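Local coordinates for protein glutathione S-transferase delta (Bombyx mori, PDB 3VK9) that probably conjugates glutathione to electrophilic compounds as a homodimeric delta-class transferase of the silkmoth, at residues 137-140 against 141-145; 166-170 against 171-175. All coordinates share one frame; numbering follows the deposited sequence.

Contact 1. Residues 137-140 against 141-145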
# COMPACT_ATOMS: atom_id res chain seq x y z
N GLN A 137 13.95 -10.63 5.65
CA GLN A 137 14.13 -11.99 5.16
C GLN A 137 13.32 -12.23 3.88
O GLN A 137 13.81 -12.84 2.94
CB GLN A 137 13.75 -13.01 6.24
CG GLN A 137 14.77 -13.09 7.37
CD GLN A 137 14.17 -13.56 8.69
OE1 GLN A 137 13.13 -14.23 8.72
NE2 GLN A 137 14.82 -13.19 9.79
N LEU A 138 12.10 -11.72 3.86
CA LEU A 138 11.28 -11.76 2.64
C LEU A 138 11.95 -10.99 1.50
O LEU A 138 11.98 -11.47 0.35
CB LEU A 138 9.88 -11.19 2.92
CG LEU A 138 8.98 -12.07 3.80
CD1 LEU A 138 7.72 -11.31 4.23
CD2 LEU A 138 8.61 -13.36 3.07
N LEU A 139 12.51 -9.82 1.80
CA LEU A 139 13.17 -9.02 0.77
C LEU A 139 14.37 -9.80 0.25
O LEU A 139 14.62 -9.87 -0.96
CB LEU A 139 13.64 -7.67 1.35
CG LEU A 139 14.35 -6.73 0.37
CD1 LEU A 139 13.57 -6.57 -0.93
CD2 LEU A 139 14.62 -5.36 1.00
N ASP A 140 15.09 -10.41 1.18
CA ASP A 140 16.29 -11.15 0.82
C ASP A 140 15.91 -12.33 -0.10
O ASP A 140 16.65 -12.65 -1.03
CB ASP A 140 17.02 -11.61 2.09
CG ASP A 140 18.43 -12.13 1.81
OD1 ASP A 140 19.30 -11.32 1.45
OD2 ASP A 140 18.67 -13.33 1.97
N LYS A 141 14.74 -12.93 0.13
CA LYS A 141 14.27 -14.01 -0.74
C LYS A 141 13.90 -13.48 -2.12
O LYS A 141 14.32 -14.05 -3.14
CB LYS A 141 13.09 -14.75 -0.13
CG LYS A 141 13.20 -16.28 -0.19
CD LYS A 141 13.34 -16.78 -1.62
CE LYS A 141 13.08 -18.28 -1.74
NZ LYS A 141 14.23 -19.13 -1.30
N PHE A 142 13.13 -12.38 -2.17
CA PHE A 142 12.76 -11.73 -3.43
C PHE A 142 13.99 -11.47 -4.30
O PHE A 142 13.91 -11.48 -5.52
CB PHE A 142 12.06 -10.39 -3.18
CG PHE A 142 10.82 -10.48 -2.33
CD1 PHE A 142 10.13 -11.68 -2.21
CD2 PHE A 142 10.36 -9.38 -1.64
CE1 PHE A 142 8.99 -11.76 -1.42
CE2 PHE A 142 9.22 -9.46 -0.85
CZ PHE A 142 8.54 -10.66 -0.74
N LEU A 143 15.12 -11.24 -3.64
CA LEU A 143 16.35 -10.82 -4.31
C LEU A 143 17.26 -12.00 -4.65
O LEU A 143 18.31 -11.83 -5.27
CB LEU A 143 17.08 -9.80 -3.42
CG LEU A 143 16.40 -8.43 -3.41
CD1 LEU A 143 17.01 -7.50 -2.35
CD2 LEU A 143 16.46 -7.82 -4.81
N GLU A 144 16.84 -13.21 -4.27
CA GLU A 144 17.67 -14.38 -4.55
C GLU A 144 17.77 -14.60 -6.06
O GLU A 144 16.78 -14.80 -6.75
CB GLU A 144 17.17 -15.63 -3.82
CG GLU A 144 18.00 -16.90 -4.09
CD GLU A 144 19.39 -16.87 -3.46
OE1 GLU A 144 19.55 -16.32 -2.35
OE2 GLU A 144 20.33 -17.41 -4.09
N GLY A 145 19.00 -14.55 -6.56
CA GLY A 145 19.26 -14.68 -7.98
C GLY A 145 18.79 -13.51 -8.82
O GLY A 145 18.66 -13.63 -10.04

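Contact 2. Residues 166-170 against 171-175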
# COMPACT_ATOMS: atom_id res chain seq x y z
N SER A 166 16.94 2.23 3.39
CA SER A 166 17.99 3.14 3.84
C SER A 166 17.66 3.81 5.19
O SER A 166 18.53 3.96 6.05
CB SER A 166 18.35 4.18 2.76
OG SER A 166 17.29 5.11 2.52
N SER A 167 16.40 4.18 5.40
CA SER A 167 16.00 4.78 6.67
C SER A 167 16.38 3.92 7.89
O SER A 167 16.53 4.44 8.99
CB SER A 167 14.49 5.07 6.69
OG SER A 167 14.09 5.72 5.51
N LEU A 168 16.53 2.61 7.69
CA LEU A 168 16.90 1.70 8.78
C LEU A 168 18.30 1.99 9.34
O LEU A 168 18.63 1.55 10.43
CB LEU A 168 16.85 0.24 8.31
CG LEU A 168 15.53 -0.53 8.42
CD1 LEU A 168 14.43 0.22 7.69
CD2 LEU A 168 15.68 -1.95 7.85
N GLU A 169 19.12 2.70 8.57
CA GLU A 169 20.46 3.06 9.04
C GLU A 169 20.40 4.01 10.24
O GLU A 169 21.38 4.19 10.94
CB GLU A 169 21.29 3.69 7.92
CG GLU A 169 21.59 2.78 6.74
CD GLU A 169 22.55 3.43 5.74
OE1 GLU A 169 22.91 4.60 5.97
OE2 GLU A 169 22.93 2.80 4.74
N ALA A 170 19.24 4.61 10.48
CA ALA A 170 19.09 5.48 11.64
C ALA A 170 18.80 4.68 12.91
O ALA A 170 18.80 5.24 13.99
CB ALA A 170 18.00 6.51 11.39
N SER A 171 18.57 3.38 12.76
CA SER A 171 18.16 2.52 13.87
C SER A 171 19.19 1.44 14.11
O SER A 171 20.28 1.46 13.55
CB SER A 171 16.84 1.84 13.53
OG SER A 171 17.06 0.86 12.51
N ASP A 172 18.82 0.46 14.93
CA ASP A 172 19.70 -0.65 15.25
C ASP A 172 19.41 -1.91 14.42
O ASP A 172 19.87 -3.00 14.75
CB ASP A 172 19.67 -0.96 16.75
CG ASP A 172 18.34 -1.55 17.22
OD1 ASP A 172 17.36 -1.57 16.45
OD2 ASP A 172 18.28 -1.98 18.38
N ILE A 173 18.66 -1.77 13.33
CA ILE A 173 18.40 -2.90 12.46
C ILE A 173 19.53 -3.05 11.45
O ILE A 173 19.74 -2.20 10.58
CB ILE A 173 17.06 -2.77 11.72
CG1 ILE A 173 15.90 -2.67 12.72
CG2 ILE A 173 16.85 -3.95 10.81
CD1 ILE A 173 15.72 -3.90 13.60
N ASP A 174 20.28 -4.14 11.58
CA ASP A 174 21.40 -4.41 10.69
C ASP A 174 20.88 -5.13 9.46
O ASP A 174 20.83 -6.35 9.44
CB ASP A 174 22.44 -5.28 11.41
CG ASP A 174 23.66 -5.57 10.56
OD1 ASP A 174 23.86 -4.84 9.57
OD2 ASP A 174 24.42 -6.51 10.88
N PHE A 175 20.46 -4.39 8.44
CA PHE A 175 19.86 -5.01 7.26
C PHE A 175 20.90 -5.58 6.30
O PHE A 175 20.60 -6.44 5.47
CB PHE A 175 18.92 -4.06 6.51
CG PHE A 175 19.58 -2.78 6.04
CD1 PHE A 175 19.59 -1.66 6.85
CD2 PHE A 175 20.16 -2.71 4.79
CE1 PHE A 175 20.20 -0.48 6.42
CE2 PHE A 175 20.78 -1.54 4.35
CZ PHE A 175 20.79 -0.41 5.16

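Contact 1. Residues 137-140 against 141-145
Leu-139 and Leu-143, one turn apart at the C-terminal end of helix 126-142, cross at an angle on its buried side, CD1 of Leu-139 lying 3.8 Å from CD1 of Leu-143. CG of Leu-139 is set anti to the backbone N (chi1 180°), which sends the branch forward to its partner; Val-149 touches both leucines. The Phe-142 ring folds back over the preceding turn instead. Leu-138 O stands over the ring centre, 3.0 Å above its plane, and CB of Leu-138 is 3.9 Å from Phe-142 CZ. The same carbonyl accepts a nearly straight bond from Phe-142 N (2.9 Å, 171°), while Arg-98 and Phe-101 of helix 89-119 engage the ring by cation-pi and edge-to-face contacts. Farther out, Lys-141 N bonds to Gln-137 O at 3.0 Å. Leu-143 N divides itself between two weak bonds, to Leu-139 O at 3.1 Å and to Asp-140 O at 3.3 Å, where the helix ends. At the polar edge Asn-180 ND2 serves Asp-140 O, Arg-183 NH2 serves Leu-143 O just past the helix, and Asp-140 OD1 accepts from Val-181 N. Helix 179-191 thus supplies donors where regular helical bonding runs out, joining the two helices by polar bonds.

Contact 2. Residues 166-170 against 171-175
Ser-171 makes an ST turn just beyond the 3-10 segment 168-170, and grips Leu-168 O with two donors as the chain leaves helix 156-167 for the loop. Its OG sits between the backbone N and the carbonyl carbon (chi1 71°), where it can donate to Leu-168 O at 2.7 Å and also accept from Ile-173 N at 3.2 Å along an almost straight N-H. The second donor, Ser-171 N, lies 3.0 Å from the same Leu-168 O but well above the carbonyl plane, 60° out of it, whereas OG is only modestly tilted. An alanine here would lose the hydroxyl, and would probably deprive Ile-173 N of its acceptor and let the turn relax, with Leu-168 O keeping the single backbone bond. Ile-173 follows, its CG2 3.8 Å from CD2 of Leu-168; the same side chain also packs on Asn-129, Gln-133 and Leu-136 of helix 126-142. Asp-174 then centres an inverse gamma turn that brings the chain round to Phe-175. The ring of Phe-175 turns back toward Leu-168 and meets it obliquely, CD1 lying 3.6 Å from Leu-168 CB. Glu-169 reaches along the ring's rim, its carboxylate turned only 9° from the ring plane and held by Lys-207 through OE1 and the Tyr-185 hydroxyl through OE2. Tyr-185 also meets Phe-175 edge-to-face, which ties this corner to helix 179-191. At the edge of the ring, Glu-169 CG approaches in plane and stands 3.6 Å from both CE1 and CZ of Phe-175.

How the contacts relate
Both contacts belong to the helical C-terminal domain of the transferase and occur in series, neither nesting nor crossing. Each is local, joining residues a few positions apart, so neither closes a long loop. Contact 1 comes first, where helix 126-142 runs out into the loop that leads on to helix 156-167. Contact 2 follows at the far end of that helix, where the chain bends into the loop before helix 179-191. Their centres lie 18 Å apart and the nearest atoms about 6 Å, so they do not touch directly. Helices 179-191 and 89-119 meet both. Contact 2 also packs on helix 126-142, which carries contact 1, and on helix 195-213, whereas contact 1 reaches Gln-51 of the second subunit.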